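Local coordinates for mandelate racemase/muconate lactonizing enzyme (Polaromonas sp., PDB 3CB3), which probably acts as a magnesium-dependent enolase-superfamily enzyme on hydroxy-acid substrates, and binds L-glucaric acid, at residues S21-P26 and K372-E377; D147-Y152 and M355-R360. All coordinates share one frame; numbering follows the deposited sequence.

Contact 1. Residues S21-P26 and K372-E377; sequences SSCYLP and KAWTRE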
# COMPACT_ATOMS: atom_id res chain seq x y z
N SER A 21 2.28 -9.55 18.72
CA SER A 21 1.42 -10.72 18.76
C SER A 21 0.24 -10.53 17.83
O SER A 21 -0.25 -9.41 17.64
CB SER A 21 0.94 -10.98 20.19
OG SER A 21 0.25 -9.85 20.70
N SER A 22 -0.21 -11.63 17.24
CA SER A 22 -1.35 -11.60 16.35
C SER A 22 -2.52 -12.22 17.10
O SER A 22 -2.50 -13.42 17.42
CB SER A 22 -1.05 -12.38 15.07
OG SER A 22 -2.07 -12.18 14.11
N CYS A 23 -3.52 -11.40 17.39
CA CYS A 23 -4.68 -11.84 18.14
C CYS A 23 -5.93 -11.86 17.27
O CYS A 23 -6.29 -10.86 16.65
CB CYS A 23 -4.89 -10.90 19.33
SG CYS A 23 -6.35 -11.21 20.36
N TYR A 24 -6.58 -13.02 17.21
CA TYR A 24 -7.79 -13.15 16.42
C TYR A 24 -9.00 -13.02 17.33
O TYR A 24 -9.35 -13.93 18.08
CB TYR A 24 -7.79 -14.49 15.67
CG TYR A 24 -6.88 -14.47 14.47
CD1 TYR A 24 -5.49 -14.36 14.62
CD2 TYR A 24 -7.40 -14.49 13.17
CE1 TYR A 24 -4.65 -14.27 13.51
CE2 TYR A 24 -6.57 -14.41 12.06
CZ TYR A 24 -5.20 -14.30 12.23
OH TYR A 24 -4.38 -14.20 11.13
N LEU A 25 -9.62 -11.85 17.25
CA LEU A 25 -10.79 -11.51 18.05
C LEU A 25 -12.09 -12.02 17.44
O LEU A 25 -12.45 -11.65 16.32
CB LEU A 25 -10.87 -9.99 18.19
CG LEU A 25 -12.05 -9.39 18.93
CD1 LEU A 25 -11.94 -9.69 20.40
CD2 LEU A 25 -12.07 -7.89 18.69
N PRO A 26 -12.81 -12.90 18.15
CA PRO A 26 -14.07 -13.39 17.59
C PRO A 26 -15.15 -12.33 17.70
O PRO A 26 -15.21 -11.58 18.67
CB PRO A 26 -14.37 -14.63 18.44
CG PRO A 26 -13.73 -14.30 19.76
CD PRO A 26 -12.42 -13.67 19.35
N LYS A 372 -4.67 -13.70 25.61
CA LYS A 372 -3.73 -14.80 25.42
C LYS A 372 -4.34 -15.95 24.61
O LYS A 372 -3.76 -16.41 23.63
CB LYS A 372 -3.24 -15.34 26.76
CG LYS A 372 -1.96 -16.17 26.64
CD LYS A 372 -0.76 -15.27 26.34
CE LYS A 372 0.49 -16.06 25.98
NZ LYS A 372 0.44 -16.64 24.60
N ALA A 373 -5.52 -16.39 25.04
CA ALA A 373 -6.21 -17.50 24.38
C ALA A 373 -6.48 -17.26 22.90
O ALA A 373 -6.52 -18.21 22.12
CB ALA A 373 -7.53 -17.78 25.10
N TRP A 374 -6.66 -16.00 22.51
CA TRP A 374 -6.93 -15.65 21.12
C TRP A 374 -5.66 -15.38 20.31
O TRP A 374 -5.71 -15.13 19.11
CB TRP A 374 -7.82 -14.41 21.04
CG TRP A 374 -9.18 -14.59 21.65
CD1 TRP A 374 -9.92 -15.73 21.69
CD2 TRP A 374 -9.99 -13.56 22.24
NE1 TRP A 374 -11.15 -15.48 22.26
CE2 TRP A 374 -11.22 -14.16 22.60
CE3 TRP A 374 -9.80 -12.20 22.49
CZ2 TRP A 374 -12.25 -13.43 23.20
CZ3 TRP A 374 -10.83 -11.47 23.09
CH2 TRP A 374 -12.04 -12.10 23.44
N THR A 375 -4.51 -15.45 20.98
CA THR A 375 -3.23 -15.19 20.34
C THR A 375 -2.74 -16.39 19.53
O THR A 375 -2.48 -17.46 20.09
CB THR A 375 -2.18 -14.82 21.38
OG1 THR A 375 -2.60 -13.64 22.08
CG2 THR A 375 -0.84 -14.55 20.72
N ARG A 376 -2.61 -16.21 18.22
CA ARG A 376 -2.15 -17.29 17.35
C ARG A 376 -0.65 -17.25 17.09
O ARG A 376 -0.01 -18.29 16.96
CB ARG A 376 -2.89 -17.25 16.01
CG ARG A 376 -4.38 -17.53 16.10
CD ARG A 376 -4.98 -17.64 14.71
NE ARG A 376 -6.43 -17.83 14.75
CZ ARG A 376 -7.21 -17.80 13.68
NH1 ARG A 376 -6.68 -17.59 12.48
NH2 ARG A 376 -8.52 -17.98 13.80
N GLU A 377 -0.10 -16.04 16.99
CA GLU A 377 1.32 -15.87 16.73
C GLU A 377 1.92 -14.79 17.62
O GLU A 377 1.24 -13.83 17.99
CB GLU A 377 1.54 -15.49 15.26
CG GLU A 377 1.23 -16.60 14.26
CD GLU A 377 2.43 -17.48 13.94
OE1 GLU A 377 3.40 -16.97 13.32
OE2 GLU A 377 2.42 -18.67 14.31

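Contact 2. Residues D147-Y152 and M355-R360; sequences DSVRCY and MLVPTR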
# COMPACT_ATOMS: atom_id res chain seq x y z
N ASP A 147 -13.50 17.70 26.34
CA ASP A 147 -13.36 16.58 27.26
C ASP A 147 -14.25 15.40 26.87
O ASP A 147 -14.16 14.33 27.45
CB ASP A 147 -13.68 17.01 28.69
CG ASP A 147 -12.80 18.14 29.16
OD1 ASP A 147 -11.57 18.09 28.91
OD2 ASP A 147 -13.33 19.08 29.79
N SER A 148 -15.13 15.63 25.89
CA SER A 148 -16.02 14.58 25.40
C SER A 148 -16.26 14.82 23.90
O SER A 148 -16.16 15.95 23.42
CB SER A 148 -17.36 14.58 26.16
OG SER A 148 -18.11 15.75 25.87
N VAL A 149 -16.57 13.75 23.17
CA VAL A 149 -16.77 13.82 21.73
C VAL A 149 -18.12 13.24 21.32
O VAL A 149 -18.50 12.18 21.80
CB VAL A 149 -15.66 13.02 21.01
CG1 VAL A 149 -15.84 13.09 19.49
CG2 VAL A 149 -14.29 13.53 21.44
N ARG A 150 -18.83 13.93 20.43
CA ARG A 150 -20.12 13.45 19.95
C ARG A 150 -19.93 12.04 19.41
O ARG A 150 -18.95 11.77 18.72
CB ARG A 150 -20.66 14.35 18.84
CG ARG A 150 -20.72 15.82 19.22
CD ARG A 150 -21.55 16.61 18.23
NE ARG A 150 -22.98 16.34 18.39
CZ ARG A 150 -23.94 16.92 17.67
NH1 ARG A 150 -23.63 17.80 16.72
NH2 ARG A 150 -25.21 16.63 17.90
N CYS A 151 -20.85 11.13 19.73
CA CYS A 151 -20.72 9.76 19.25
C CYS A 151 -22.01 9.27 18.60
O CYS A 151 -23.09 9.83 18.81
CB CYS A 151 -20.35 8.83 20.41
SG CYS A 151 -21.63 8.71 21.69
N TYR A 152 -21.88 8.21 17.82
CA TYR A 152 -23.04 7.63 17.15
C TYR A 152 -22.78 6.14 17.01
O TYR A 152 -21.69 5.67 17.33
CB TYR A 152 -23.23 8.26 15.76
CG TYR A 152 -22.10 7.95 14.79
CD1 TYR A 152 -22.21 6.89 13.88
CD2 TYR A 152 -20.92 8.69 14.80
CE1 TYR A 152 -21.16 6.59 13.00
CE2 TYR A 152 -19.87 8.40 13.93
CZ TYR A 152 -20.00 7.35 13.03
OH TYR A 152 -18.96 7.07 12.17
N MET A 355 -19.05 10.74 24.00
CA MET A 355 -18.24 9.75 24.69
C MET A 355 -17.15 10.54 25.39
O MET A 355 -16.57 11.46 24.82
CB MET A 355 -17.66 8.70 23.73
CG MET A 355 -16.64 9.15 22.74
SD MET A 355 -16.08 7.70 21.77
CE MET A 355 -14.95 7.00 22.85
N LEU A 356 -16.90 10.17 26.63
CA LEU A 356 -15.92 10.85 27.46
C LEU A 356 -14.49 10.48 27.08
O LEU A 356 -14.17 9.30 26.93
CB LEU A 356 -16.17 10.51 28.93
CG LEU A 356 -15.42 11.31 29.99
CD1 LEU A 356 -15.87 12.77 29.97
CD2 LEU A 356 -15.68 10.70 31.36
N VAL A 357 -13.63 11.48 26.92
CA VAL A 357 -12.24 11.22 26.58
C VAL A 357 -11.60 10.65 27.84
O VAL A 357 -11.67 11.25 28.91
CB VAL A 357 -11.50 12.52 26.18
CG1 VAL A 357 -10.04 12.21 25.85
CG2 VAL A 357 -12.19 13.18 24.99
N PRO A 358 -10.99 9.46 27.74
CA PRO A 358 -10.36 8.86 28.92
C PRO A 358 -9.32 9.82 29.52
O PRO A 358 -8.64 10.54 28.79
CB PRO A 358 -9.73 7.58 28.36
CG PRO A 358 -10.68 7.21 27.24
CD PRO A 358 -10.89 8.56 26.58
N THR A 359 -9.22 9.83 30.85
CA THR A 359 -8.29 10.73 31.53
C THR A 359 -7.03 10.05 32.06
O THR A 359 -6.14 10.72 32.56
CB THR A 359 -8.98 11.46 32.70
OG1 THR A 359 -9.58 10.49 33.57
CG2 THR A 359 -10.05 12.41 32.18
N ARG A 360 -6.97 8.73 31.94
CA ARG A 360 -5.81 7.96 32.39
C ARG A 360 -4.61 8.22 31.47
O ARG A 360 -4.77 8.68 30.33
CB ARG A 360 -6.14 6.46 32.38
CG ARG A 360 -7.37 6.08 33.20
CD ARG A 360 -7.61 4.57 33.16
NE ARG A 360 -8.64 4.18 32.20
CZ ARG A 360 -8.60 4.41 30.89
NH1 ARG A 360 -7.56 5.04 30.36
NH2 ARG A 360 -9.58 4.01 30.11
O HOH W 1 -12.54 13.84 29.56

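Contact 1. Residues S21-P26 and K372-E377
E377 O accepts a hydrogen bond from S22 N at 2.7 Å, and S21 CA adds a weaker CA-H...O contact to the same oxygen. This bond belongs to a classic beta bulge, with R376 and E377 both facing S22. The bulge joins antiparallel strands 15-27 and 375-382, so the C-terminal tail adds an outer strand to the N-terminal capping domain of an enolase-type fold. R376 N donates to S22 O at 2.9 Å, nearly straight on to the carbonyl. Y24 N reaches W374 O at 3.0 Å from above the carbonyl plane.

A stack and a CH-pi contact accompany the backbone pairing. The R376 guanidinium lies flat on one face of the Y24 ring, with planes 7° apart. R376 CZ sits 3.6 Å from the ring centroid, a cation-pi contact. R376 CD lies over the same face; the chain, extended from CG to NE, runs on to lay the guanidinium along the ring. E46 is a weak, long ion-pair partner of this arginine.

W374 has CG anti to the carbonyl carbon (chi1 -62°), and its indole reaches along the strand to P26. P26 CD stands over the five-membered ring, 3.6 Å from its centroid, a CH-pi contact. L25 CD1 meets CZ3 of W374 at 3.4 Å. With an alanine at this position, P26 CD and L25 CD1 would probably lose the indole they pack on, opening a gap beside the strand. C23 SG, near the ring plane, touches W374 CB at 3.6 Å.

Contact 2. Residues D147-Y152 and M355-R360
A short antiparallel pairing joins strand 148-152, consistent with the first strand of the enolase-type barrel, to strand 354-356. Strand 148-152 also runs parallel to strand 333-335, so it is paired along both edges. V149 and M355 form a hydrogen-bonded pair. M355 N donates to V149 O at 2.7 Å, and V149 N donates to M355 O at 2.8 Å. S148 and L356 are the next, non-hydrogen-bonded pair.

Beyond the strand end, D147 O links the two segments. It accepts a hydrogen bond from V357 N at 2.9 Å and another from a water at 2.7 Å. The same water donates to V357 O at 2.8 Å, so it bridges the two carbonyls. L356 CD1 packs against D147 O at 3.4 Å.

The side chains of V149 and M355 share one face of the sheet. M355 CG lies between its backbone N and carbonyl carbon (chi1 67°), which brings CG within 3.7 Å of V149 O. The rest of the methionine leads away toward V322 of helix 318-326. V149 CG2 meets V357 CG2 at 4.1 Å, the two valines meeting at a slant. On the other face, S148 OG is hydrogen-bonded to R354 NE.

The three direct hydrogen bonds all run between main-chain atoms. The pairing therefore rests on backbone geometry, with apolar contacts of V149 to M355 and V357 added to it.

In the fold
Both contacts are partly buried antiparallel strand pairings, but they hold different sheets. Contact 1 adds the C-terminal strand to the edge of the capping-domain sheet. Contact 2 ties a probable barrel strand to a strand shortly before that tail. Their centres lie about 28 Å apart and they do not touch. Strand 354-356 of contact 2 is followed in the chain by helix 371-374 of contact 1, so one C-terminal region serves both. Contact 1 buries more surface and uses one arginine-tyrosine stack, a cation-pi contact and a CH-pi contact on an indole. Contact 2 has no such stack. It relies on main-chain bonds, a bridging water and aliphatic packing.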